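Local coordinates for phosphoribosylaminoimidazole-succinocarboxamide synthase (Pyrococcus horikoshii, PDB 3U55), which catalyses the ATP-dependent joining of L-aspartate to the carboxylate of the purine precursor CAIR, giving SAICAR in de novo purine biosynthesis, at residues I55-L60 with K66-G71; D84-E89 with L139-D144; L106-E111 with R198-K203. All coordinates share one frame; numbering follows the deposited sequence.

Interaction 1. Residues I55-L60 with K66-G71; sequences IFFKLL and KTHFIG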
loop_
_atom_site.group_PDB
_atom_site.type_symbol
_atom_site.label_atom_id
_atom_site.label_comp_id
_atom_site.label_asym_id
_atom_site.label_seq_id
_atom_site.Cartn_x
_atom_site.Cartn_y
_atom_site.Cartn_z
ATOM N N ILE A 55 -25.551 16.286 -8.919
ATOM C CA ILE A 55 -26.522 15.255 -8.565
ATOM C C ILE A 55 -26.009 14.382 -7.406
ATOM O O ILE A 55 -26.712 14.183 -6.412
ATOM C CB ILE A 55 -26.899 14.374 -9.779
ATOM C CG1 ILE A 55 -27.747 15.176 -10.776
ATOM C CG2 ILE A 55 -27.654 13.122 -9.326
ATOM C CD1 ILE A 55 -27.768 14.606 -12.180
ATOM N N PHE A 56 -24.784 13.871 -7.541
ATOM C CA PHE A 56 -24.206 13.009 -6.512
ATOM C C PHE A 56 -23.955 13.739 -5.194
ATOM O O PHE A 56 -24.265 13.198 -4.136
ATOM C CB PHE A 56 -22.935 12.315 -7.008
ATOM C CG PHE A 56 -23.175 11.300 -8.107
ATOM C CD1 PHE A 56 -24.110 10.275 -7.947
ATOM C CD2 PHE A 56 -22.439 11.351 -9.288
ATOM C CE1 PHE A 56 -24.319 9.326 -8.959
ATOM C CE2 PHE A 56 -22.630 10.412 -10.298
ATOM C CZ PHE A 56 -23.577 9.398 -10.138
ATOM N N PHE A 57 -23.405 14.953 -5.250
ATOM C CA PHE A 57 -23.187 15.752 -4.028
ATOM C C PHE A 57 -24.484 15.992 -3.264
ATOM O O PHE A 57 -24.517 15.863 -2.038
ATOM C CB PHE A 57 -22.531 17.105 -4.319
ATOM C CG PHE A 57 -21.066 17.028 -4.684
ATOM C CD1 PHE A 57 -20.206 16.146 -4.037
ATOM C CD2 PHE A 57 -20.542 17.882 -5.657
ATOM C CE1 PHE A 57 -18.846 16.095 -4.375
ATOM C CE2 PHE A 57 -19.189 17.842 -6.000
ATOM C CZ PHE A 57 -18.341 16.947 -5.362
ATOM N N LYS A 58 -25.543 16.355 -3.987
ATOM C CA LYS A 58 -26.842 16.604 -3.361
ATOM C C LYS A 58 -27.387 15.347 -2.690
ATOM O O LYS A 58 -27.877 15.409 -1.560
ATOM C CB LYS A 58 -27.844 17.159 -4.379
ATOM C CG LYS A 58 -27.637 18.632 -4.699
ATOM C CD LYS A 58 -28.537 19.074 -5.846
ATOM C CE LYS A 58 -28.493 20.585 -6.028
ATOM N NZ LYS A 58 -29.231 21.012 -7.252
ATOM N N LEU A 59 -27.266 14.205 -3.371
ATOM C CA LEU A 59 -27.685 12.917 -2.806
ATOM C C LEU A 59 -26.929 12.578 -1.511
ATOM O O LEU A 59 -27.535 12.182 -0.508
ATOM C CB LEU A 59 -27.526 11.795 -3.844
ATOM C CG LEU A 59 -27.705 10.339 -3.395
ATOM C CD1 LEU A 59 -29.171 9.999 -3.141
ATOM C CD2 LEU A 59 -27.114 9.402 -4.446
ATOM N N LEU A 60 -25.609 12.744 -1.533
ATOM C CA LEU A 60 -24.780 12.456 -0.357
ATOM C C LEU A 60 -25.089 13.389 0.813
ATOM O O LEU A 60 -25.137 12.956 1.969
ATOM C CB LEU A 60 -23.297 12.500 -0.730
ATOM C CG LEU A 60 -22.871 11.446 -1.752
ATOM C CD1 LEU A 60 -21.440 11.689 -2.189
ATOM C CD2 LEU A 60 -23.029 10.038 -1.164
ATOM N N LYS A 66 -20.887 15.338 4.582
ATOM C CA LYS A 66 -20.399 16.697 4.354
ATOM C C LYS A 66 -19.590 16.766 3.069
ATOM O O LYS A 66 -18.597 16.056 2.926
ATOM C CB LYS A 66 -19.533 17.178 5.523
ATOM C CG LYS A 66 -20.304 17.577 6.757
ATOM C CD LYS A 66 -19.410 18.352 7.727
ATOM C CE LYS A 66 -20.005 18.359 9.120
ATOM N NZ LYS A 66 -19.841 17.028 9.764
ATOM N N THR A 67 -20.018 17.620 2.139
ATOM C CA THR A 67 -19.299 17.814 0.880
ATOM C C THR A 67 -18.962 19.285 0.681
ATOM O O THR A 67 -19.533 20.159 1.349
ATOM C CB THR A 67 -20.089 17.332 -0.357
ATOM O OG1 THR A 67 -21.068 18.313 -0.727
ATOM C CG2 THR A 67 -20.762 15.979 -0.118
ATOM N N HIS A 68 -18.050 19.559 -0.245
ATOM C CA HIS A 68 -17.653 20.937 -0.518
ATOM C C HIS A 68 -18.657 21.700 -1.399
ATOM O O HIS A 68 -18.460 22.879 -1.682
ATOM C CB HIS A 68 -16.209 21.015 -1.047
ATOM C CG HIS A 68 -16.022 20.521 -2.453
ATOM N ND1 HIS A 68 -14.911 20.848 -3.205
ATOM C CD2 HIS A 68 -16.782 19.719 -3.236
ATOM C CE1 HIS A 68 -14.999 20.272 -4.391
ATOM N NE2 HIS A 68 -16.126 19.583 -4.437
ATOM N N PHE A 69 -19.731 21.032 -1.814
ATOM C CA PHE A 69 -20.705 21.645 -2.714
ATOM C C PHE A 69 -21.493 22.776 -2.045
ATOM O O PHE A 69 -22.121 22.569 -1.010
ATOM C CB PHE A 69 -21.670 20.601 -3.295
ATOM C CG PHE A 69 -22.745 21.196 -4.177
ATOM C CD1 PHE A 69 -22.416 21.777 -5.404
ATOM C CD2 PHE A 69 -24.079 21.188 -3.777
ATOM C CE1 PHE A 69 -23.404 22.338 -6.223
ATOM C CE2 PHE A 69 -25.076 21.747 -4.586
ATOM C CZ PHE A 69 -24.736 22.321 -5.812
ATOM N N ILE A 70 -21.454 23.957 -2.651
ATOM C CA ILE A 70 -22.272 25.093 -2.200
ATOM C C ILE A 70 -23.390 25.396 -3.208
ATOM O O ILE A 70 -24.568 25.426 -2.845
ATOM C CB ILE A 70 -21.416 26.357 -1.907
ATOM C CG1 ILE A 70 -20.460 26.089 -0.732
ATOM C CG2 ILE A 70 -22.317 27.576 -1.604
ATOM C CD1 ILE A 70 -19.405 27.167 -0.509
ATOM N N GLY A 71 -23.017 25.607 -4.467
ATOM C CA GLY A 71 -23.996 25.890 -5.513
ATOM C C GLY A 71 -23.443 25.872 -6.924
ATOM O O GLY A 71 -22.243 25.661 -7.142
#

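Interaction 2. Residues D84-E89 with L139-D144; sequences DMYPLE and LGISLD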
loop_
_atom_site.group_PDB
_atom_site.type_symbol
_atom_site.label_atom_id
_atom_site.label_comp_id
_atom_site.label_asym_id
_atom_site.label_seq_id
_atom_site.Cartn_x
_atom_site.Cartn_y
_atom_site.Cartn_z
ATOM N N ASP A 84 -8.620 22.954 3.564
ATOM C CA ASP A 84 -7.244 22.500 3.654
ATOM C C ASP A 84 -7.246 21.056 3.164
ATOM O O ASP A 84 -7.709 20.155 3.866
ATOM C CB ASP A 84 -6.733 22.582 5.097
ATOM C CG ASP A 84 -6.425 24.013 5.533
ATOM O OD1 ASP A 84 -6.202 24.883 4.661
ATOM O OD2 ASP A 84 -6.399 24.262 6.755
ATOM N N MET A 85 -6.748 20.853 1.949
ATOM C CA MET A 85 -6.872 19.562 1.281
ATOM C C MET A 85 -5.893 18.529 1.807
ATOM O O MET A 85 -4.729 18.832 2.050
ATOM C CB MET A 85 -6.709 19.721 -0.237
ATOM C CG MET A 85 -7.855 20.465 -0.936
ATOM S SD MET A 85 -9.476 19.657 -0.839
ATOM C CE MET A 85 -9.148 18.169 -1.801
ATOM N N TYR A 86 -6.367 17.298 1.982
ATOM C CA TYR A 86 -5.461 16.175 2.227
ATOM C C TYR A 86 -4.798 15.785 0.909
ATOM O O TYR A 86 -5.468 15.756 -0.131
ATOM C CB TYR A 86 -6.212 14.962 2.777
ATOM C CG TYR A 86 -6.737 15.129 4.182
ATOM C CD1 TYR A 86 -5.883 15.029 5.281
ATOM C CD2 TYR A 86 -8.089 15.383 4.413
ATOM C CE1 TYR A 86 -6.357 15.178 6.577
ATOM C CE2 TYR A 86 -8.577 15.536 5.706
ATOM C CZ TYR A 86 -7.710 15.428 6.781
ATOM O OH TYR A 86 -8.195 15.572 8.065
ATOM N N PRO A 87 -3.492 15.454 0.949
ATOM C CA PRO A 87 -2.790 15.016 -0.255
ATOM C C PRO A 87 -3.092 13.541 -0.550
ATOM O O PRO A 87 -2.171 12.738 -0.694
ATOM C CB PRO A 87 -1.311 15.211 0.111
ATOM C CG PRO A 87 -1.259 15.050 1.576
ATOM C CD PRO A 87 -2.599 15.510 2.125
ATOM N N LEU A 88 -4.380 13.206 -0.632
ATOM C CA LEU A 88 -4.814 11.820 -0.811
ATOM C C LEU A 88 -5.779 11.648 -1.964
ATOM O O LEU A 88 -6.588 12.529 -2.249
ATOM C CB LEU A 88 -5.507 11.290 0.453
ATOM C CG LEU A 88 -4.768 11.260 1.793
ATOM C CD1 LEU A 88 -5.750 10.904 2.920
ATOM C CD2 LEU A 88 -3.589 10.287 1.754
ATOM N N GLU A 89 -5.685 10.490 -2.614
ATOM C CA GLU A 89 -6.771 9.972 -3.428
ATOM C C GLU A 89 -7.252 8.697 -2.738
ATOM O O GLU A 89 -6.455 7.812 -2.439
ATOM C CB GLU A 89 -6.304 9.705 -4.860
ATOM C CG GLU A 89 -6.048 10.999 -5.642
ATOM C CD GLU A 89 -5.393 10.776 -6.999
ATOM O OE1 GLU A 89 -5.038 11.786 -7.644
ATOM O OE2 GLU A 89 -5.231 9.608 -7.419
ATOM N N LEU A 139 3.114 11.664 6.871
ATOM C CA LEU A 139 2.658 12.820 6.099
ATOM C C LEU A 139 1.828 13.830 6.913
ATOM O O LEU A 139 1.389 14.849 6.378
ATOM C CB LEU A 139 1.861 12.349 4.878
ATOM C CG LEU A 139 2.624 11.624 3.770
ATOM C CD1 LEU A 139 1.628 10.963 2.822
ATOM C CD2 LEU A 139 3.562 12.569 3.009
ATOM N N GLY A 140 1.593 13.539 8.188
ATOM C CA GLY A 140 0.887 14.469 9.077
ATOM C C GLY A 140 -0.596 14.190 9.238
ATOM O O GLY A 140 -1.347 15.029 9.757
ATOM N N ILE A 141 -1.020 13.009 8.798
ATOM C CA ILE A 141 -2.411 12.586 8.912
ATOM C C ILE A 141 -2.567 11.521 10.005
ATOM O O ILE A 141 -2.068 10.398 9.870
ATOM C CB ILE A 141 -2.960 12.037 7.567
ATOM C CG1 ILE A 141 -2.679 13.021 6.419
ATOM C CG2 ILE A 141 -4.450 11.756 7.690
ATOM C CD1 ILE A 141 -2.921 12.449 5.020
ATOM N N SER A 142 -3.283 11.875 11.070
ATOM C CA SER A 142 -3.421 11.006 12.235
ATOM C C SER A 142 -4.247 9.771 11.903
ATOM O O SER A 142 -5.033 9.771 10.948
ATOM C CB SER A 142 -4.057 11.764 13.409
ATOM O OG SER A 142 -5.445 11.977 13.187
ATOM N N LEU A 143 -4.079 8.719 12.698
ATOM C CA LEU A 143 -4.867 7.510 12.493
ATOM C C LEU A 143 -6.374 7.768 12.647
ATOM O O LEU A 143 -7.176 7.175 11.926
ATOM C CB LEU A 143 -4.399 6.397 13.427
ATOM C CG LEU A 143 -5.010 5.004 13.262
ATOM C CD1 LEU A 143 -4.781 4.457 11.845
ATOM C CD2 LEU A 143 -4.438 4.064 14.316
ATOM N N ASP A 144 -6.754 8.646 13.581
ATOM C CA ASP A 144 -8.163 9.032 13.735
ATOM C C ASP A 144 -8.705 9.696 12.466
ATOM O O ASP A 144 -9.835 9.420 12.044
ATOM C CB ASP A 144 -8.370 9.955 14.955
ATOM C CG ASP A 144 -9.842 10.304 15.187
ATOM O OD1 ASP A 144 -10.639 9.392 15.497
ATOM O OD2 ASP A 144 -10.205 11.492 15.060
#

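Interaction 3. Residues L106-E111 with R198-K203; sequences LPEGYE and RFWDAK. With SO4 (sulfate ion), chain B.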
loop_
_atom_site.group_PDB
_atom_site.type_symbol
_atom_site.label_atom_id
_atom_site.label_comp_id
_atom_site.label_asym_id
_atom_site.label_seq_id
_atom_site.Cartn_x
_atom_site.Cartn_y
_atom_site.Cartn_z
ATOM N N LEU A 106 -6.708 -11.509 -9.409
ATOM C CA LEU A 106 -8.134 -11.720 -9.597
ATOM C C LEU A 106 -8.555 -11.168 -10.943
ATOM O O LEU A 106 -7.992 -10.176 -11.402
ATOM C CB LEU A 106 -8.922 -11.042 -8.475
ATOM C CG LEU A 106 -8.589 -11.439 -7.030
ATOM C CD1 LEU A 106 -9.374 -10.569 -6.059
ATOM C CD2 LEU A 106 -8.855 -12.924 -6.777
ATOM N N PRO A 107 -9.551 -11.806 -11.587
ATOM C CA PRO A 107 -9.939 -11.324 -12.912
ATOM C C PRO A 107 -10.795 -10.065 -12.874
ATOM O O PRO A 107 -11.524 -9.840 -11.911
ATOM C CB PRO A 107 -10.748 -12.496 -13.490
ATOM C CG PRO A 107 -11.298 -13.193 -12.298
ATOM C CD PRO A 107 -10.244 -13.059 -11.226
ATOM N N GLU A 108 -10.699 -9.255 -13.928
ATOM C CA GLU A 108 -11.637 -8.158 -14.159
ATOM C C GLU A 108 -13.067 -8.672 -13.989
ATOM O O GLU A 108 -13.446 -9.682 -14.593
ATOM C CB GLU A 108 -11.452 -7.614 -15.581
ATOM C CG GLU A 108 -12.450 -6.528 -15.991
ATOM C CD GLU A 108 -11.840 -5.135 -16.063
ATOM O OE1 GLU A 108 -12.595 -4.178 -16.340
ATOM O OE2 GLU A 108 -10.615 -4.987 -15.856
ATOM N N GLY A 109 -13.860 -7.995 -13.164
ATOM C CA GLY A 109 -15.237 -8.433 -12.938
ATOM C C GLY A 109 -15.434 -9.273 -11.690
ATOM O O GLY A 109 -16.570 -9.549 -11.302
ATOM N N TYR A 110 -14.337 -9.695 -11.066
ATOM C CA TYR A 110 -14.419 -10.444 -9.808
ATOM C C TYR A 110 -15.163 -9.606 -8.773
ATOM O O TYR A 110 -14.843 -8.430 -8.560
ATOM C CB TYR A 110 -13.024 -10.812 -9.318
ATOM C CG TYR A 110 -12.950 -11.734 -8.119
ATOM C CD1 TYR A 110 -12.738 -13.115 -8.280
ATOM C CD2 TYR A 110 -13.055 -11.228 -6.821
ATOM C CE1 TYR A 110 -12.643 -13.967 -7.167
ATOM C CE2 TYR A 110 -12.964 -12.070 -5.710
ATOM C CZ TYR A 110 -12.759 -13.436 -5.895
ATOM O OH TYR A 110 -12.658 -14.247 -4.794
ATOM N N GLU A 111 -16.176 -10.219 -8.168
ATOM C CA GLU A 111 -16.982 -9.595 -7.124
ATOM C C GLU A 111 -16.271 -9.722 -5.789
ATOM O O GLU A 111 -16.063 -10.832 -5.290
ATOM C CB GLU A 111 -18.346 -10.286 -7.047
ATOM C CG GLU A 111 -19.334 -9.642 -6.101
ATOM C CD GLU A 111 -20.350 -8.806 -6.836
ATOM O OE1 GLU A 111 -19.942 -7.848 -7.537
ATOM O OE2 GLU A 111 -21.557 -9.123 -6.720
ATOM N N ARG A 198 -15.821 4.040 -11.941
ATOM C CA ARG A 198 -16.155 3.033 -12.942
ATOM C C ARG A 198 -17.616 2.632 -12.795
ATOM O O ARG A 198 -18.061 2.227 -11.713
ATOM C CB ARG A 198 -15.216 1.825 -12.880
ATOM C CG ARG A 198 -13.866 2.101 -13.506
ATOM C CD ARG A 198 -12.975 0.869 -13.523
ATOM N NE ARG A 198 -11.691 1.173 -14.162
ATOM C CZ ARG A 198 -10.616 1.624 -13.515
ATOM N NH1 ARG A 198 -10.646 1.804 -12.200
ATOM N NH2 ARG A 198 -9.499 1.879 -14.178
ATOM N N PHE A 199 -18.359 2.798 -13.890
ATOM C CA PHE A 199 -19.786 2.490 -13.969
ATOM C C PHE A 199 -20.001 1.442 -15.060
ATOM O O PHE A 199 -19.635 1.678 -16.205
ATOM C CB PHE A 199 -20.592 3.728 -14.393
ATOM C CG PHE A 199 -20.560 4.893 -13.428
ATOM C CD1 PHE A 199 -20.756 4.721 -12.057
ATOM C CD2 PHE A 199 -20.415 6.187 -13.921
ATOM C CE1 PHE A 199 -20.771 5.819 -11.195
ATOM C CE2 PHE A 199 -20.426 7.295 -13.065
ATOM C CZ PHE A 199 -20.605 7.111 -11.702
ATOM N N TRP A 200 -20.596 0.298 -14.717
ATOM C CA TRP A 200 -20.927 -0.734 -15.713
ATOM C C TRP A 200 -22.438 -0.901 -15.827
ATOM O O TRP A 200 -23.147 -0.867 -14.820
ATOM C CB TRP A 200 -20.314 -2.086 -15.331
ATOM C CG TRP A 200 -18.820 -2.191 -15.446
ATOM C CD1 TRP A 200 -17.941 -1.212 -15.831
ATOM C CD2 TRP A 200 -18.021 -3.341 -15.131
ATOM N NE1 TRP A 200 -16.654 -1.687 -15.787
ATOM C CE2 TRP A 200 -16.672 -2.990 -15.364
ATOM C CE3 TRP A 200 -18.316 -4.633 -14.674
ATOM C CZ2 TRP A 200 -15.619 -3.883 -15.155
ATOM C CZ3 TRP A 200 -17.264 -5.527 -14.473
ATOM C CH2 TRP A 200 -15.935 -5.144 -14.712
ATOM N N ASP A 201 -22.939 -1.097 -17.046
ATOM C CA ASP A 201 -24.353 -1.435 -17.208
ATOM C C ASP A 201 -24.628 -2.761 -16.496
ATOM O O ASP A 201 -23.854 -3.702 -16.632
ATOM C CB ASP A 201 -24.740 -1.539 -18.685
ATOM C CG ASP A 201 -26.160 -2.049 -18.872
ATOM O OD1 ASP A 201 -27.100 -1.341 -18.477
ATOM O OD2 ASP A 201 -26.331 -3.165 -19.390
ATOM N N ALA A 202 -25.717 -2.829 -15.731
ATOM C CA ALA A 202 -26.028 -4.037 -14.953
ATOM C C ALA A 202 -26.334 -5.239 -15.842
ATOM O O ALA A 202 -25.971 -6.368 -15.515
ATOM C CB ALA A 202 -27.178 -3.784 -13.983
ATOM N N LYS A 203 -26.996 -4.986 -16.967
ATOM C CA LYS A 203 -27.348 -6.048 -17.906
ATOM C C LYS A 203 -26.130 -6.548 -18.700
ATOM O O LYS A 203 -25.838 -7.741 -18.703
ATOM C CB LYS A 203 -28.464 -5.576 -18.844
ATOM C CG LYS A 203 -29.149 -6.698 -19.606
HETATM S S SO4 B . -7.114 2.553 -11.132
HETATM O O1 SO4 B . -7.739 1.248 -11.009
HETATM O O2 SO4 B . -8.043 3.510 -11.722
HETATM O O3 SO4 B . -6.702 2.984 -9.796
HETATM O O4 SO4 B . -5.949 2.453 -12.001
#

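Interaction 1. Residues I55-L60 with K66-G71
The last turns of helix 45-62 come nearest the incoming strand 69-72 at Phe57 and Phe69, whose CA atoms stand 6.5 Å apart. A short loop links the helix to this strand, an outermost one of the four-stranded antiparallel sheet, and sends the chain back so that the strand packs against the helix it has just left. Phe57 reaches into three successive residues. Its CB lies 3.7 Å from Phe69 CB, and its CD1 approaches Thr67 CB at 3.9 Å. Its ring receives the edge of the His68 imidazole in an offset edge-to-face pair, with planes at 78° and Phe57 CZ 3.6 Å from His68 NE2. That nitrogen also makes a weak hydrogen bond to Asp190 O. With Phe57 cut back to an alanine, the His68 edge would probably lose its aromatic partner and a gap would be likely to open between helix and strand. Phe69 holds CG opposite its own backbone N (chi1 177°), which sends the ring toward the extended aliphatic chain of Lys58; Lys58 CE lies 3.9 Å from Phe69 CE2. Next to this, Thr67 forms an ST turn, its OG1 accepting from Phe69 N at 3.2 Å with an N-H...O angle of 156°.

Interaction 2. Residues D84-E89 with L139-D144
Ile141 drives its side chain into a notch formed by Tyr86, Pro87 and Leu88, with CD1 doing most of the touching. Leu88 meets it tip to tip: Ile141 CD1 is 3.8 Å from Leu88 CD1 and lies almost as near Leu88 CG. Tyr86 crosses on a slant, and Ile141 CD1 stands 3.9 Å from Tyr86 CD1. Farther along the same ring, Ile141 CG2 comes to 4.1 Å from Tyr86 CE1. Pro87 adds its delta methylene, Pro87 CD, 4.2 Å from Ile141 CD1. With CG1 anti to the carbonyl carbon (chi1 -51°) and CG2 anti to the backbone N, both branches of the isoleucine meet the phenol ring.

Both partners sit at turns of the backbone. Pro87 is the centre of an inverse gamma turn, closed by a weak bond of 2.8 Å from Leu88 N to Tyr86 O; Tyr86 and Leu88 flank it, and both meet Ile141. Across from it, Gly140 ends helix 133-138 in a Schellman motif at positive phi (97°), and Ser142 is the N-cap of helix 143-165. Ile141 thus occupies the short link between two helices. Ile149, on the second of these helices, packs against both Tyr86 and Leu88, and Phe178 of strand 169-180 also touches Tyr86. At the border of the contact, Leu139 packs on Leu104 of the second subunit.

No hydrogen bond joins the two segments; the polar link runs through Glu145, which bonds to Tyr86 OH through OE2 and to Ser142 OG through OE1. The contact is therefore apolar at its centre, while one carboxylate ties the phenol of the sheet to the capping serine of the helix and probably limits how the Tyr86 ring can shift.

Interaction 3. Residues L106-E111 with R198-K203
Glu108 places CG opposite its backbone N (chi1 176°) and then bends at chi2 (107°), which lays its carboxylate beside the six-membered ring of Trp200. Glu108 OE1 comes to 3.3 Å from Trp200 CZ2 at the indole edge, near the ring plane, and the carboxylate and indole planes differ by only 18°. The approach is edge-on, with nothing stacked. Gly109 meets the same edge one atom further round: its CA is 3.8 Å from Trp200 CH2 and slightly more from CZ3.

Glu108 and Gly109 are the central pair of a type II beta turn, closed by Tyr110 N to Pro107 O at 2.9 Å. Gly109 adopts positive phi, where a side chain would jam against the carbonyl O of Glu108. The other carboxylate oxygen, Glu108 OE2, forms a salt bridge with Lys101, while Trp200 is backed by Val172 of strand 169-180 and by Ser207.

Two residues before Trp200, Arg198 extends its chain toward a sulfate ion, probably from the crystallisation liquor. The sulfur lies at the guanidinium edge, in plane. Arg198 NH1 donates to sulfate O2 at 3.1 Å and to O1 at 3.2 Å, and Arg198 NH2 reaches O2 at 3.3 Å. Salt bridges from Arg198 NE to Asp211 and from NH1 to Asp173 probably restrict the rotation of the guanidinium, while Arg93 NH2 and Ser99 N also bond to the anion.

An oxyanion held by two arginines and a backbone N-H is consistent with a site that could receive a substrate phosphate. The Glu108-Trp200 meeting is of a different kind: a carboxylate oxygen faces the slightly positive C-H rim of the indole, a mild attraction likely to supplement the salt bridge to Lys101.

How the interactions relate
From the N terminus, interaction 1 comes first and closes a short loop, joining helix 45-62 to the edge strand of the four-stranded sheet before either of the others begins. Interactions 2 and 3 then cross: 84-89 and 106-111 come before their partners 139-144 and 198-203, so their segments alternate along the chain. Both reach the six-stranded antiparallel sheet, interaction 2 bringing the link between helices 133-138 and 143-165 to strand 84-93 and interaction 3 bringing the loop before strand 111-121 to strand 197-201. Their centres lie about 30 Å apart. Interactions 1 and 3, on opposite sides of the chain's centre, still touch where Phe56 CZ packs 4.1 Å from Phe199 CZ.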